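Local coordinates for 303aa long hypothetical esterase (Sulfolobus tokodaii, PDB 3AIN), which probably hydrolyses carboxylic esters, as a thermostable carboxylesterase of the hormone-sensitive lipase-like branch of the alpha/beta hydrolases, at residues E45-F50 / G100-D105; V94-G99 / V127-A132; E107-L112 / F295-P300. The protein carries 1 engineered substitution. All blocks are in the same frame, centred on the assembly; numbering follows the deposited sequence.

In the fold
The three contacts cluster where central strands of an alpha/beta hydrolase sheet pass into loops, their centres about 11 to 14 Å apart. Contact 2 joins the neighbouring parallel strands 92-96 and 123-127 as they run out into loops; its centre lies about 11 Å from that of contact 1 and 14 Å from that of contact 3, with 13 Å between contacts 1 and 3. Contact 1 sets helix 43-54 against the loop that follows strand 92-96. Farther along the chain, the start of helix 110-120 meets the loop after strand 283-288 in contact 3. H97 of contact 2 packs against both G104 of contact 1 and Y109 of contact 3, so all three meet around the segment that probably supplies the oxyanion hole.

Contact 1: residues E45-F50 / G100-D105; sequences EIRSLF and GFVLGD
R47 reaches from helix 43-54 to the backbone of V102 and takes hold of its carbonyl oxygen side-on. R47 NE lies 2.8 Å from V102 O, nearly in line with the C=O bond, while R47 NH2, 3.0 Å from the same V102 O, donates to a lone pair of that oxygen, in the carbonyl plane. The oxygen sits within 2° of the guanidinium plane, so the two N-H groups converge on one acceptor and fix the rotation of the group. Next to this grip along the loop, L103 is pushed against the helix. Its CD2 branch touches the aliphatic part of the arginine, at 3.7 Å from R47 CG, and its CD1 branch rests 3.8 Å from I46 CG2. L103 CB lies over one face of the F50 ring in a CH-pi contact, 4.2 Å from the ring centroid and toward the rim. The backbone of G104 continues along the same ring, with G104 N 3.7 Å from F50 CD2.

G100 is the last glycine of the HGGG motif of the hormone-sensitive lipase family, which begins at H97, and 101-105 run on from it; in relatives an N-terminal helix like 43-54 forms part of the cap over the active site. At the D105 end of the loop, a water bridges the two segments, donating to R47 O at 2.9 Å and to D105 OD1 at 3.0 Å.

The second shell holds these groups in place. R47 leaves the helix with CG anti to its carbonyl carbon (chi1 -72°) and runs extended to NE, which brings its terminal nitrogens to salt bridges with E44 and E134. W225, F226 and Q229 of helix 220-230 pack on V102, F226 also on L103, and the carboxylate of D105 is tied to S108 OG and to the backbone N of E107.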
loop_
_atom_site.group_PDB
_atom_site.type_symbol
_atom_site.label_atom_id
_atom_site.label_comp_id
_atom_site.label_asym_id
_atom_site.label_seq_id
_atom_site.Cartn_x
_atom_site.Cartn_y
_atom_site.Cartn_z
ATOM N N GLU A 45 -0.624 -18.084 -30.482
ATOM C CA GLU A 45 0.800 -17.840 -30.243
ATOM C C GLU A 45 1.036 -16.960 -29.011
ATOM O O GLU A 45 1.909 -17.241 -28.180
ATOM C CB GLU A 45 1.484 -17.273 -31.490
ATOM C CG GLU A 45 1.866 -18.377 -32.498
ATOM C CD GLU A 45 2.484 -17.854 -33.778
ATOM O OE1 GLU A 45 2.008 -16.826 -34.305
ATOM O OE2 GLU A 45 3.429 -18.511 -34.285
ATOM N N ILE A 46 0.198 -15.944 -28.843
ATOM C CA ILE A 46 0.326 -15.075 -27.686
ATOM C C ILE A 46 -0.081 -15.787 -26.395
ATOM O O ILE A 46 0.581 -15.619 -25.368
ATOM C CB ILE A 46 -0.465 -13.758 -27.862
ATOM C CG1 ILE A 46 0.099 -12.978 -29.060
ATOM C CG2 ILE A 46 -0.358 -12.916 -26.593
ATOM C CD1 ILE A 46 -0.786 -11.829 -29.502
ATOM N N ARG A 47 -1.131 -16.609 -26.451
ATOM C CA ARG A 47 -1.527 -17.386 -25.267
ATOM C C ARG A 47 -0.411 -18.316 -24.833
ATOM O O ARG A 47 -0.101 -18.427 -23.647
ATOM C CB ARG A 47 -2.794 -18.211 -25.517
ATOM C CG ARG A 47 -4.073 -17.358 -25.607
ATOM C CD ARG A 47 -5.257 -18.220 -26.015
ATOM N NE ARG A 47 -6.526 -17.477 -25.928
ATOM C CZ ARG A 47 -7.571 -17.695 -26.720
ATOM N NH1 ARG A 47 -7.587 -18.745 -27.547
ATOM N NH2 ARG A 47 -8.636 -16.899 -26.642
ATOM N N SER A 48 0.260 -18.902 -25.816
ATOM C CA SER A 48 1.428 -19.743 -25.527
ATOM C C SER A 48 2.589 -18.939 -24.944
ATOM O O SER A 48 3.180 -19.343 -23.935
ATOM C CB SER A 48 1.900 -20.474 -26.803
ATOM O OG SER A 48 3.051 -21.231 -26.477
ATOM N N LEU A 49 2.883 -17.786 -25.542
ATOM C CA LEU A 49 3.918 -16.880 -25.028
ATOM C C LEU A 49 3.718 -16.494 -23.561
ATOM O O LEU A 49 4.682 -16.459 -22.792
ATOM C CB LEU A 49 4.033 -15.622 -25.889
ATOM C CG LEU A 49 4.791 -15.739 -27.205
ATOM C CD1 LEU A 49 4.674 -14.406 -27.937
ATOM C CD2 LEU A 49 6.270 -16.089 -26.945
ATOM N N PHE A 50 2.470 -16.238 -23.175
ATOM C CA PHE A 50 2.163 -15.952 -21.746
ATOM C C PHE A 50 2.671 -17.094 -20.864
ATOM O O PHE A 50 3.276 -16.861 -19.803
ATOM C CB PHE A 50 0.654 -15.774 -21.513
ATOM C CG PHE A 50 0.179 -14.336 -21.526
ATOM C CD1 PHE A 50 0.476 -13.492 -22.599
ATOM C CD2 PHE A 50 -0.646 -13.859 -20.502
ATOM C CE1 PHE A 50 -0.092 -12.207 -22.681
ATOM C CE2 PHE A 50 -1.189 -12.565 -20.559
ATOM C CZ PHE A 50 -0.894 -11.740 -21.641
ATOM N N GLY A 100 -7.276 -9.235 -20.720
ATOM C CA GLY A 100 -8.181 -8.623 -21.698
ATOM C C GLY A 100 -9.318 -9.514 -22.165
ATOM O O GLY A 100 -9.973 -9.200 -23.169
ATOM N N PHE A 101 -9.694 -10.477 -21.316
ATOM C CA PHE A 101 -10.742 -11.472 -21.598
ATOM C C PHE A 101 -10.375 -12.464 -22.693
ATOM O O PHE A 101 -11.213 -13.278 -23.065
ATOM C CB PHE A 101 -12.104 -10.819 -21.938
ATOM C CG PHE A 101 -12.577 -9.820 -20.906
ATOM C CD1 PHE A 101 -13.130 -10.254 -19.703
ATOM C CD2 PHE A 101 -12.436 -8.450 -21.134
ATOM C CE1 PHE A 101 -13.514 -9.337 -18.714
ATOM C CE2 PHE A 101 -12.855 -7.524 -20.172
ATOM C CZ PHE A 101 -13.399 -7.963 -18.972
ATOM N N VAL A 102 -9.151 -12.358 -23.198
ATOM C CA VAL A 102 -8.697 -13.121 -24.384
ATOM C C VAL A 102 -7.510 -14.021 -24.039
ATOM O O VAL A 102 -7.348 -15.110 -24.623
ATOM C CB VAL A 102 -8.331 -12.161 -25.531
ATOM C CG1 VAL A 102 -7.602 -12.916 -26.695
ATOM C CG2 VAL A 102 -9.620 -11.445 -26.035
ATOM N N LEU A 103 -6.619 -13.491 -23.205
ATOM C CA LEU A 103 -5.327 -14.096 -22.926
ATOM C C LEU A 103 -5.218 -14.474 -21.455
ATOM O O LEU A 103 -6.100 -14.158 -20.648
ATOM C CB LEU A 103 -4.188 -13.123 -23.271
ATOM C CG LEU A 103 -4.314 -12.513 -24.676
ATOM C CD1 LEU A 103 -3.324 -11.381 -24.782
ATOM C CD2 LEU A 103 -4.017 -13.621 -25.706
ATOM N N GLY A 104 -4.110 -15.118 -21.106
ATOM C CA GLY A 104 -3.900 -15.588 -19.739
ATOM C C GLY A 104 -4.714 -16.813 -19.356
ATOM O O GLY A 104 -5.564 -17.279 -20.125
ATOM N N ASP A 105 -4.292 -17.454 -18.272
ATOM C CA ASP A 105 -4.832 -18.739 -17.880
ATOM C C ASP A 105 -4.181 -19.146 -16.561
ATOM O O ASP A 105 -3.321 -18.444 -16.053
ATOM C CB ASP A 105 -4.503 -19.771 -18.953
ATOM C CG ASP A 105 -3.062 -20.157 -18.944
ATOM O OD1 ASP A 105 -2.218 -19.272 -19.193
ATOM O OD2 ASP A 105 -2.787 -21.340 -18.647
HETATM O O HOH W 1 -2.265 -17.810 -21.838
#

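Contact 2: residues V94-G99 / V127-A132; sequences VYYHGG and VDYRLA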
loop_
_atom_site.group_PDB
_atom_site.type_symbol
_atom_site.label_atom_id
_atom_site.label_comp_id
_atom_site.label_asym_id
_atom_site.label_seq_id
_atom_site.Cartn_x
_atom_site.Cartn_y
_atom_site.Cartn_z
ATOM N N VAL A 94 -11.027 -16.215 -4.166
ATOM C CA VAL A 94 -11.285 -16.675 -5.507
ATOM C C VAL A 94 -10.722 -15.646 -6.472
ATOM O O VAL A 94 -11.001 -14.462 -6.299
ATOM C CB VAL A 94 -12.780 -16.870 -5.768
ATOM C CG1 VAL A 94 -12.986 -17.369 -7.205
ATOM C CG2 VAL A 94 -13.331 -17.895 -4.741
ATOM N N TYR A 95 -9.742 -16.087 -7.266
ATOM C CA TYR A 95 -8.917 -15.179 -8.080
ATOM C C TYR A 95 -9.200 -15.334 -9.566
ATOM O O TYR A 95 -9.238 -16.459 -10.094
ATOM C CB TYR A 95 -7.416 -15.423 -7.819
ATOM C CG TYR A 95 -6.530 -14.321 -8.363
ATOM C CD1 TYR A 95 -6.368 -13.152 -7.646
ATOM C CD2 TYR A 95 -6.049 -14.362 -9.676
ATOM C CE1 TYR A 95 -5.743 -12.045 -8.192
ATOM C CE2 TYR A 95 -5.368 -13.255 -10.224
ATOM C CZ TYR A 95 -5.243 -12.110 -9.480
ATOM O OH TYR A 95 -4.588 -11.008 -9.996
ATOM N N TYR A 96 -9.341 -14.202 -10.262
ATOM C CA TYR A 96 -9.576 -14.199 -11.712
ATOM C C TYR A 96 -8.441 -13.504 -12.454
ATOM O O TYR A 96 -8.203 -12.315 -12.224
ATOM C CB TYR A 96 -10.877 -13.450 -11.998
ATOM C CG TYR A 96 -12.037 -14.002 -11.228
ATOM C CD1 TYR A 96 -12.636 -15.206 -11.583
ATOM C CD2 TYR A 96 -12.539 -13.316 -10.124
ATOM C CE1 TYR A 96 -13.657 -15.744 -10.782
ATOM C CE2 TYR A 96 -13.597 -13.813 -9.369
ATOM C CZ TYR A 96 -14.164 -15.018 -9.725
ATOM O OH TYR A 96 -15.199 -15.500 -8.959
ATOM N N HIS A 97 -7.670 -14.262 -13.237
ATOM C CA HIS A 97 -6.528 -13.700 -13.980
ATOM C C HIS A 97 -6.941 -12.600 -14.950
ATOM O O HIS A 97 -8.025 -12.634 -15.492
ATOM C CB HIS A 97 -5.770 -14.820 -14.739
ATOM C CG HIS A 97 -6.531 -15.422 -15.880
ATOM N ND1 HIS A 97 -6.545 -14.855 -17.141
ATOM C CD2 HIS A 97 -7.256 -16.569 -15.975
ATOM C CE1 HIS A 97 -7.284 -15.599 -17.947
ATOM N NE2 HIS A 97 -7.723 -16.644 -17.269
ATOM N N GLY A 98 -5.995 -11.724 -15.276
ATOM C CA GLY A 98 -6.238 -10.719 -16.308
ATOM C C GLY A 98 -5.747 -11.224 -17.671
ATOM O O GLY A 98 -5.502 -12.443 -17.870
ATOM N N GLY A 99 -5.750 -10.325 -18.645
ATOM C CA GLY A 99 -5.458 -10.710 -20.038
ATOM C C GLY A 99 -6.529 -10.294 -21.042
ATOM O O GLY A 99 -6.651 -10.893 -22.129
ATOM N N VAL A 127 -9.266 -19.300 -11.206
ATOM C CA VAL A 127 -10.367 -19.795 -12.060
ATOM C C VAL A 127 -10.019 -19.682 -13.562
ATOM O O VAL A 127 -9.605 -18.621 -14.035
ATOM C CB VAL A 127 -11.666 -19.000 -11.731
ATOM C CG1 VAL A 127 -12.801 -19.373 -12.672
ATOM C CG2 VAL A 127 -12.029 -19.228 -10.289
ATOM N N ASP A 128 -10.199 -20.775 -14.314
ATOM C CA ASP A 128 -9.937 -20.771 -15.767
ATOM C C ASP A 128 -11.263 -20.491 -16.501
ATOM O O ASP A 128 -11.943 -21.410 -17.000
ATOM C CB ASP A 128 -9.341 -22.121 -16.218
ATOM C CG ASP A 128 -8.035 -21.985 -17.033
ATOM O OD1 ASP A 128 -7.450 -20.884 -17.137
ATOM O OD2 ASP A 128 -7.501 -23.039 -17.460
ATOM N N TYR A 129 -11.726 -19.252 -16.382
ATOM C CA TYR A 129 -12.979 -18.858 -17.029
ATOM C C TYR A 129 -12.831 -18.912 -18.560
ATOM O O TYR A 129 -11.734 -18.759 -19.106
ATOM C CB TYR A 129 -13.423 -17.463 -16.553
ATOM C CG TYR A 129 -12.392 -16.362 -16.798
ATOM C CD1 TYR A 129 -12.288 -15.736 -18.049
ATOM C CD2 TYR A 129 -11.484 -15.981 -15.794
ATOM C CE1 TYR A 129 -11.373 -14.676 -18.265
ATOM C CE2 TYR A 129 -10.568 -14.907 -16.005
ATOM C CZ TYR A 129 -10.488 -14.329 -17.272
ATOM O OH TYR A 129 -9.623 -13.287 -17.501
ATOM N N ARG A 130 -13.948 -19.079 -19.276
ATOM C CA ARG A 130 -13.856 -19.145 -20.742
ATOM C C ARG A 130 -13.366 -17.836 -21.363
ATOM O O ARG A 130 -13.815 -16.750 -20.977
ATOM C CB ARG A 130 -15.236 -19.490 -21.336
ATOM C CG ARG A 130 -15.544 -21.002 -21.341
ATOM C CD ARG A 130 -17.044 -21.271 -21.668
ATOM N NE ARG A 130 -17.933 -20.704 -20.665
ATOM C CZ ARG A 130 -19.213 -20.408 -20.867
ATOM N NH1 ARG A 130 -19.796 -20.732 -22.019
ATOM N NH2 ARG A 130 -19.919 -19.843 -19.912
ATOM N N LEU A 131 -12.559 -17.959 -22.418
ATOM C CA LEU A 131 -11.965 -16.792 -23.082
ATOM C C LEU A 131 -12.667 -16.432 -24.397
ATOM O O LEU A 131 -13.070 -17.314 -25.175
ATOM C CB LEU A 131 -10.467 -17.009 -23.323
ATOM C CG LEU A 131 -9.661 -17.310 -22.044
ATOM C CD1 LEU A 131 -8.240 -17.787 -22.349
ATOM C CD2 LEU A 131 -9.646 -16.070 -21.154
ATOM N N ALA A 132 -12.621 -15.141 -24.723
ATOM C CA ALA A 132 -12.940 -14.647 -26.060
ATOM C C ALA A 132 -11.716 -14.760 -26.967
ATOM O O ALA A 132 -10.590 -14.806 -26.473
ATOM C CB ALA A 132 -13.394 -13.159 -25.949
HETATM O O HOH W 2 -7.486 -17.181 -12.893
HETATM O O HOH W 3 -9.056 -18.678 -18.405
#
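V127 N donates to Y95 O at 3.1 Å, a direct backbone bond between the parallel strands 92-96 and 123-127. Taken end to end, the two segments run 33° apart. After the direct bond a water joins them: it accepts from H97 N at 2.9 Å and donates to V127 O at 2.8 Å, taking the place of the next parallel-sheet bond. On the sheet face of Y96 and V127, the CG2 methyl of V127 packs against V94 CG1 at 3.7 Å and also touches the Y96 ring.

Past the strands, H97 and Y129 form an offset stack, their centroids 4.4 Å apart and planes at 13°. The phenol oxygen lies over the imidazole near its rim, and Y129 OH donates to H97 O at 2.6 Å, from a position tilted out of the carbonyl plane. The imidazole turns back over its own backbone, CG between N and the carbonyl carbon (chi1 69°), and H97 ND1 gives an almost straight bond to G98 O at 2.7 Å. A second water lies 2.7 Å from H97 NE2 and donates to D128 OD1 and Y129 O; D128 OD1 accepts from I106 N as well. H97 is the first residue of the HGGG motif, whose loop probably forms the oxyanion hole, as in related hormone-sensitive lipase-like esterases.

Contact 3: residues E107-L112 / F295-P300; sequences ESYDPL and FVSFFP. With PO4 (phosphate ion), chain F.
Y109 and L112 meet V296 and S297 beside the probable active-site pocket of this alpha/beta hydrolase, where the start of helix 110-120 faces the loop after strand 283-288, the loop that carries the catalytic histidine in this family. Y109, the residue just before helix 110-120, points its phenol toward the pocket. There Y109 OH is hydrogen-bonded to D169 OD2, of the residue between G168 and S170 of the likely nucleophile elbow, and lies 2.9 Å from O2 of a phosphate ion that probably came from the crystallisation liquor. S297 OG is 4.0 Å from Y109 OH, a loose approach oblique to the ring.

The rest of the contact is mainly apolar. In L112, CG anti to the backbone N (chi1 174°) turns the branched end toward 295-300, and chi2 of 63° sets CD1 3.9 Å from V296 CG1, the two side chains crossing at about a right angle. The same L112 CD1 is 4.1 Å from F299 CD2. I309 of helix 303-321 packs on both L112 and F299. The F299 ring leans on the helix backbone rather than on side chains alone: F299 CE2 comes within 3.8 Å of L112 CA, and F299 CZ lies 3.7 Å from P111 O.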
loop_
_atom_site.group_PDB
_atom_site.type_symbol
_atom_site.label_atom_id
_atom_site.label_comp_id
_atom_site.label_asym_id
_atom_site.label_seq_id
_atom_site.Cartn_x
_atom_site.Cartn_y
_atom_site.Cartn_z
ATOM N N GLU A 107 -2.039 -21.468 -15.823
ATOM C CA GLU A 107 -0.599 -21.709 -15.843
ATOM C C GLU A 107 0.223 -20.428 -15.859
ATOM O O GLU A 107 1.170 -20.301 -15.097
ATOM C CB GLU A 107 -0.174 -22.640 -16.991
ATOM C CG GLU A 107 -1.012 -23.899 -17.126
ATOM C CD GLU A 107 -0.738 -24.927 -16.044
ATOM O OE1 GLU A 107 -1.557 -25.859 -15.906
ATOM O OE2 GLU A 107 0.216 -24.736 -15.258
ATOM N N SER A 108 -0.130 -19.484 -16.736
ATOM C CA SER A 108 0.652 -18.265 -16.847
ATOM C C SER A 108 0.536 -17.434 -15.570
ATOM O O SER A 108 1.439 -16.671 -15.251
ATOM C CB SER A 108 0.269 -17.431 -18.091
ATOM O OG SER A 108 -1.109 -17.075 -18.091
ATOM N N TYR A 109 -0.560 -17.631 -14.829
ATOM C CA TYR A 109 -0.802 -16.894 -13.581
ATOM C C TYR A 109 -0.391 -17.683 -12.342
ATOM O O TYR A 109 -0.469 -17.184 -11.205
ATOM C CB TYR A 109 -2.273 -16.457 -13.505
ATOM C CG TYR A 109 -2.463 -15.072 -14.101
ATOM C CD1 TYR A 109 -2.648 -13.969 -13.278
ATOM C CD2 TYR A 109 -2.376 -14.875 -15.487
ATOM C CE1 TYR A 109 -2.685 -12.701 -13.801
ATOM C CE2 TYR A 109 -2.512 -13.608 -16.041
ATOM C CZ TYR A 109 -2.720 -12.530 -15.189
ATOM O OH TYR A 109 -2.859 -11.259 -15.740
ATOM N N ASP A 110 0.233 -18.842 -12.564
ATOM C CA ASP A 110 0.625 -19.701 -11.432
ATOM C C ASP A 110 1.652 -19.051 -10.471
ATOM O O ASP A 110 1.490 -19.106 -9.251
ATOM C CB ASP A 110 1.100 -21.067 -11.953
ATOM C CG ASP A 110 1.374 -22.062 -10.841
ATOM O OD1 ASP A 110 0.411 -22.711 -10.363
ATOM O OD2 ASP A 110 2.568 -22.254 -10.518
ATOM N N PRO A 111 2.684 -18.377 -11.006
ATOM C CA PRO A 111 3.636 -17.730 -10.090
ATOM C C PRO A 111 2.981 -16.652 -9.243
ATOM O O PRO A 111 3.250 -16.557 -8.037
ATOM C CB PRO A 111 4.665 -17.105 -11.026
ATOM C CG PRO A 111 4.620 -17.973 -12.251
ATOM C CD PRO A 111 3.150 -18.355 -12.403
ATOM N N LEU A 112 2.154 -15.820 -9.870
ATOM C CA LEU A 112 1.473 -14.778 -9.102
ATOM C C LEU A 112 0.530 -15.363 -8.042
ATOM O O LEU A 112 0.514 -14.901 -6.913
ATOM C CB LEU A 112 0.721 -13.827 -10.038
ATOM C CG LEU A 112 -0.130 -12.785 -9.303
ATOM C CD1 LEU A 112 0.778 -11.861 -8.444
ATOM C CD2 LEU A 112 -0.930 -11.930 -10.317
ATOM N N PHE A 295 1.890 -4.209 -13.515
ATOM C CA PHE A 295 3.138 -4.256 -12.746
ATOM C C PHE A 295 3.150 -5.316 -11.644
ATOM O O PHE A 295 4.212 -5.810 -11.264
ATOM C CB PHE A 295 3.502 -2.882 -12.161
ATOM C CG PHE A 295 2.712 -2.522 -10.922
ATOM C CD1 PHE A 295 3.272 -2.693 -9.655
ATOM C CD2 PHE A 295 1.480 -1.899 -11.035
ATOM C CE1 PHE A 295 2.520 -2.362 -8.483
ATOM C CE2 PHE A 295 0.726 -1.573 -9.913
ATOM C CZ PHE A 295 1.263 -1.770 -8.622
ATOM N N VAL A 296 1.972 -5.734 -11.182
ATOM C CA VAL A 296 1.936 -6.746 -10.128
ATOM C C VAL A 296 2.318 -8.124 -10.660
ATOM O O VAL A 296 2.966 -8.906 -9.954
ATOM C CB VAL A 296 0.554 -6.791 -9.467
ATOM C CG1 VAL A 296 0.460 -7.997 -8.503
ATOM C CG2 VAL A 296 0.308 -5.469 -8.694
ATOM N N SER A 297 2.054 -8.364 -11.942
ATOM C CA SER A 297 2.494 -9.609 -12.595
ATOM C C SER A 297 4.001 -9.688 -12.677
ATOM O O SER A 297 4.567 -10.785 -12.804
ATOM C CB SER A 297 1.899 -9.700 -14.007
ATOM O OG SER A 297 0.531 -10.041 -13.910
ATOM N N PHE A 298 4.638 -8.524 -12.744
ATOM C CA PHE A 298 6.094 -8.461 -12.861
ATOM C C PHE A 298 6.804 -8.283 -11.519
ATOM O O PHE A 298 7.949 -7.838 -11.489
ATOM C CB PHE A 298 6.487 -7.367 -13.856
ATOM C CG PHE A 298 5.851 -7.537 -15.198
ATOM C CD1 PHE A 298 6.177 -8.627 -15.989
ATOM C CD2 PHE A 298 4.887 -6.653 -15.640
ATOM C CE1 PHE A 298 5.518 -8.857 -17.174
ATOM C CE2 PHE A 298 4.245 -6.862 -16.844
ATOM C CZ PHE A 298 4.511 -8.003 -17.573
ATOM N N PHE A 299 6.205 -8.818 -10.450
ATOM C CA PHE A 299 6.760 -8.694 -9.102
ATOM C C PHE A 299 8.203 -9.162 -8.923
ATOM O O PHE A 299 8.887 -8.655 -8.049
ATOM C CB PHE A 299 5.849 -9.337 -8.041
ATOM C CG PHE A 299 5.744 -10.841 -8.156
ATOM C CD1 PHE A 299 6.571 -11.669 -7.404
ATOM C CD2 PHE A 299 4.784 -11.424 -8.971
ATOM C CE1 PHE A 299 6.468 -13.050 -7.503
ATOM C CE2 PHE A 299 4.693 -12.808 -9.114
ATOM C CZ PHE A 299 5.535 -13.628 -8.367
ATOM N N PRO A 300 8.644 -10.194 -9.671
ATOM C CA PRO A 300 10.017 -10.649 -9.444
ATOM C C PRO A 300 11.042 -9.571 -9.760
ATOM O O PRO A 300 12.169 -9.648 -9.283
ATOM C CB PRO A 300 10.169 -11.831 -10.423
ATOM C CG PRO A 300 8.798 -12.319 -10.645
ATOM C CD PRO A 300 7.933 -11.065 -10.627
HETATM P P PO4 F . -2.273 -8.459 -18.563
HETATM O O1 PO4 F . -2.477 -7.647 -17.299
HETATM O O2 PO4 F . -2.154 -9.949 -18.262
HETATM O O3 PO4 F . -1.011 -7.986 -19.246
HETATM O O4 PO4 F . -3.468 -8.235 -19.460
#